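PDB 4K3Y: neuraminidase, which forms the neuraminidase-like beta-propeller ectodomain of a bat influenza A virus surface protein, and probably lacks the sialidase activity of classical neuraminidases. Local coordinates for residues 159-164 against 169-174. Sequence-based numbering, arbitrary orientation.
Sequences IIADGT and SSHRLY
Ile160 meets the Tyr174 ring obliquely at its CD1 and CE1 atoms, in a hairpin that shows how one blade of a neuraminidase propeller sorts its side chains. Ile160 CB is 4.1 Å from Tyr174 CE1; one bond out, CG1 is 4.2 Å from Tyr174 CD1, and the terminal CD1 of Ile160 is equally far, 4.2 Å, from Tyr174 CD1 and CE1. With CG1 beside the backbone N (chi1 -61°), Ile160 CG1 and CD1 come up to the CD1-CE1 bond of Tyr174, the two side chains crossing at about a right angle. Ile134 of strand 129-134, in the preceding blade, touches both.

In the backbone, Ile160 and Arg172 form a hydrogen-bonded antiparallel pair, Ile160 N to Arg172 O at 3.1 Å and Arg172 N to Ile160 O at 3.0 Å. Asp162 N meets Ser170 O at 2.8 Å, almost straight (177°), whereas Ser170 N reaches Asp162 O from above the carbonyl plane.

On the other face, Ala161 CB approaches the His171 ring obliquely, 3.5 Å from His171 ND1, and Ile159 meets Leu173.

The Asp162 carboxylate turns away from Ser170 to accept backbone N-H groups of Gly163, Gly140 and Asn138. The latter two bonds tie the hairpin end to the neighbouring loop, and three N-H donors on a buried carboxylate would favour its ionised form.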
ATOM      1  N   ILE C 159       9.703  22.681  21.283  1.00 63.74           N
ATOM      2  CA  ILE C 159      10.563  23.025  22.410  1.00 56.04           C
ATOM      3  C   ILE C 159      11.645  21.962  22.587  1.00 53.94           C
ATOM      4  O   ILE C 159      11.358  20.773  22.513  1.00 67.22           O
ATOM      5  CB  ILE C 159       9.737  23.207  23.695  1.00 50.57           C
ATOM      6  CG1 ILE C 159       8.681  24.295  23.474  1.00 65.24           C
ATOM      7  CG2 ILE C 159      10.647  23.576  24.869  1.00 47.85           C
ATOM      8  CD1 ILE C 159       7.494  24.258  24.424  1.00 64.17           C
ATOM      9  N   ILE C 160      12.888  22.394  22.795  1.00 56.28           N
ATOM     10  CA  ILE C 160      14.009  21.463  22.954  1.00 51.29           C
ATOM     11  C   ILE C 160      14.762  21.696  24.257  1.00 56.59           C
ATOM     12  O   ILE C 160      15.008  22.836  24.651  1.00 66.25           O
ATOM     13  CB  ILE C 160      14.979  21.541  21.765  1.00 55.35           C
ATOM     14  CG1 ILE C 160      14.237  21.173  20.476  1.00 45.18           C
ATOM     15  CG2 ILE C 160      16.198  20.631  21.973  1.00 46.29           C
ATOM     16  CD1 ILE C 160      15.121  21.122  19.266  1.00 65.67           C
ATOM     17  N   ALA C 161      15.124  20.600  24.920  1.00 59.40           N
ATOM     18  CA  ALA C 161      15.785  20.664  26.217  1.00 54.35           C
ATOM     19  C   ALA C 161      17.282  20.366  26.121  1.00 56.87           C
ATOM     20  O   ALA C 161      17.705  19.470  25.382  1.00 59.34           O
ATOM     21  CB  ALA C 161      15.118  19.706  27.188  1.00 53.36           C
ATOM     22  N   ASP C 162      18.068  21.123  26.883  1.00 55.97           N
ATOM     23  CA  ASP C 162      19.495  20.874  27.044  1.00 57.59           C
ATOM     24  C   ASP C 162      19.810  20.785  28.541  1.00 63.55           C
ATOM     25  O   ASP C 162      18.904  20.878  29.383  1.00 64.18           O
ATOM     26  CB  ASP C 162      20.310  21.998  26.400  1.00 63.89           C
ATOM     27  CG  ASP C 162      21.695  21.548  25.961  1.00 75.81           C
ATOM     28  OD1 ASP C 162      22.197  20.518  26.470  1.00 81.55           O
ATOM     29  OD2 ASP C 162      22.288  22.239  25.104  1.00 79.40           O
ATOM     30  N   GLY C 163      21.089  20.598  28.871  1.00 62.44           N
ATOM     31  CA  GLY C 163      21.505  20.424  30.251  1.00 62.39           C
ATOM     32  C   GLY C 163      21.882  18.985  30.542  1.00 64.20           C
ATOM     33  O   GLY C 163      21.411  18.066  29.876  1.00 66.78           O
ATOM     34  N   THR C 164      22.732  18.783  31.541  1.00 70.31           N
ATOM     35  CA  THR C 164      23.184  17.436  31.886  1.00 66.58           C
ATOM     36  C   THR C 164      22.443  16.858  33.097  1.00 70.37           C
ATOM     37  O   THR C 164      22.474  15.654  33.332  1.00 69.25           O
ATOM     38  CB  THR C 164      24.697  17.407  32.144  1.00 75.21           C
ATOM     39  OG1 THR C 164      25.058  18.477  33.031  1.00 85.37           O
ATOM     40  CG2 THR C 164      25.459  17.555  30.839  1.00 74.19           C
ATOM     41  N   SER C 169      18.589  22.466  33.890  1.00 68.89           N
ATOM     42  CA  SER C 169      18.080  22.266  32.535  1.00 71.48           C
ATOM     43  C   SER C 169      17.830  23.597  31.826  1.00 77.32           C
ATOM     44  O   SER C 169      17.280  24.534  32.418  1.00 84.50           O
ATOM     45  CB  SER C 169      16.783  21.453  32.575  1.00 68.27           C
ATOM     46  OG  SER C 169      15.906  21.930  33.581  1.00 88.60           O
ATOM     47  N   SER C 170      18.238  23.688  30.562  1.00 74.14           N
ATOM     48  CA  SER C 170      17.868  24.846  29.753  1.00 73.98           C
ATOM     49  C   SER C 170      16.848  24.438  28.692  1.00 72.93           C
ATOM     50  O   SER C 170      16.842  23.292  28.233  1.00 67.10           O
ATOM     51  CB  SER C 170      19.100  25.498  29.125  1.00 73.29           C
ATOM     52  OG  SER C 170      19.847  24.571  28.357  1.00 79.72           O
ATOM     53  N   HIS C 171      15.973  25.363  28.316  1.00 77.06           N
ATOM     54  CA  HIS C 171      14.933  25.056  27.329  1.00 69.85           C
ATOM     55  C   HIS C 171      14.760  26.183  26.312  1.00 70.41           C
ATOM     56  O   HIS C 171      14.885  27.363  26.642  1.00 73.15           O
ATOM     57  CB  HIS C 171      13.612  24.725  28.037  1.00 55.13           C
ATOM     58  CG  HIS C 171      13.778  23.738  29.151  1.00 67.33           C
ATOM     59  ND1 HIS C 171      13.800  22.376  28.944  1.00 68.15           N
ATOM     60  CD2 HIS C 171      13.991  23.920  30.475  1.00 67.33           C
ATOM     61  CE1 HIS C 171      13.991  21.760  30.096  1.00 63.06           C
ATOM     62  NE2 HIS C 171      14.111  22.675  31.042  1.00 67.40           N
ATOM     63  N   ARG C 172      14.492  25.809  25.070  1.00 70.85           N
ATOM     64  CA  ARG C 172      14.386  26.781  23.992  1.00 61.04           C
ATOM     65  C   ARG C 172      13.137  26.615  23.144  1.00 64.28           C
ATOM     66  O   ARG C 172      12.721  25.496  22.825  1.00 63.89           O
ATOM     67  CB  ARG C 172      15.622  26.710  23.102  1.00 58.69           C
ATOM     68  CG  ARG C 172      16.856  27.319  23.739  1.00 55.55           C
ATOM     69  CD  ARG C 172      18.032  27.213  22.806  1.00 60.31           C
ATOM     70  NE  ARG C 172      19.194  27.937  23.309  1.00 73.93           N
ATOM     71  CZ  ARG C 172      20.316  28.107  22.613  1.00 79.51           C
ATOM     72  NH1 ARG C 172      20.409  27.605  21.383  1.00 77.47           N
ATOM     73  NH2 ARG C 172      21.338  28.782  23.141  1.00 60.01           N
ATOM     74  N   LEU C 173      12.547  27.747  22.783  1.00 73.23           N
ATOM     75  CA  LEU C 173      11.410  27.781  21.873  1.00 75.25           C
ATOM     76  C   LEU C 173      11.891  27.918  20.421  1.00 71.39           C
ATOM     77  O   LEU C 173      12.541  28.893  20.068  1.00 71.60           O
ATOM     78  CB  LEU C 173      10.504  28.954  22.235  1.00 73.62           C
ATOM     79  CG  LEU C 173       9.027  28.621  22.395  1.00 84.08           C
ATOM     80  CD1 LEU C 173       8.208  29.900  22.490  1.00 83.60           C
ATOM     81  CD2 LEU C 173       8.544  27.742  21.242  1.00 81.78           C
ATOM     82  N   TYR C 174      11.579  26.935  19.582  1.00 71.73           N
ATOM     83  CA  TYR C 174      11.983  26.995  18.178  1.00 71.19           C
ATOM     84  C   TYR C 174      10.801  27.243  17.239  1.00 72.75           C
ATOM     85  O   TYR C 174       9.741  26.622  17.371  1.00 65.96           O
ATOM     86  CB  TYR C 174      12.736  25.725  17.757  1.00 60.20           C
ATOM     87  CG  TYR C 174      14.166  25.666  18.251  1.00 70.76           C
ATOM     88  CD1 TYR C 174      14.459  25.219  19.537  1.00 83.52           C
ATOM     89  CD2 TYR C 174      15.224  26.055  17.435  1.00 62.08           C
ATOM     90  CE1 TYR C 174      15.756  25.165  20.002  1.00 86.52           C
ATOM     91  CE2 TYR C 174      16.531  26.006  17.895  1.00 67.98           C
ATOM     92  CZ  TYR C 174      16.787  25.558  19.183  1.00 86.58           C
ATOM     93  OH  TYR C 174      18.071  25.495  19.672  1.00 94.92           O
TER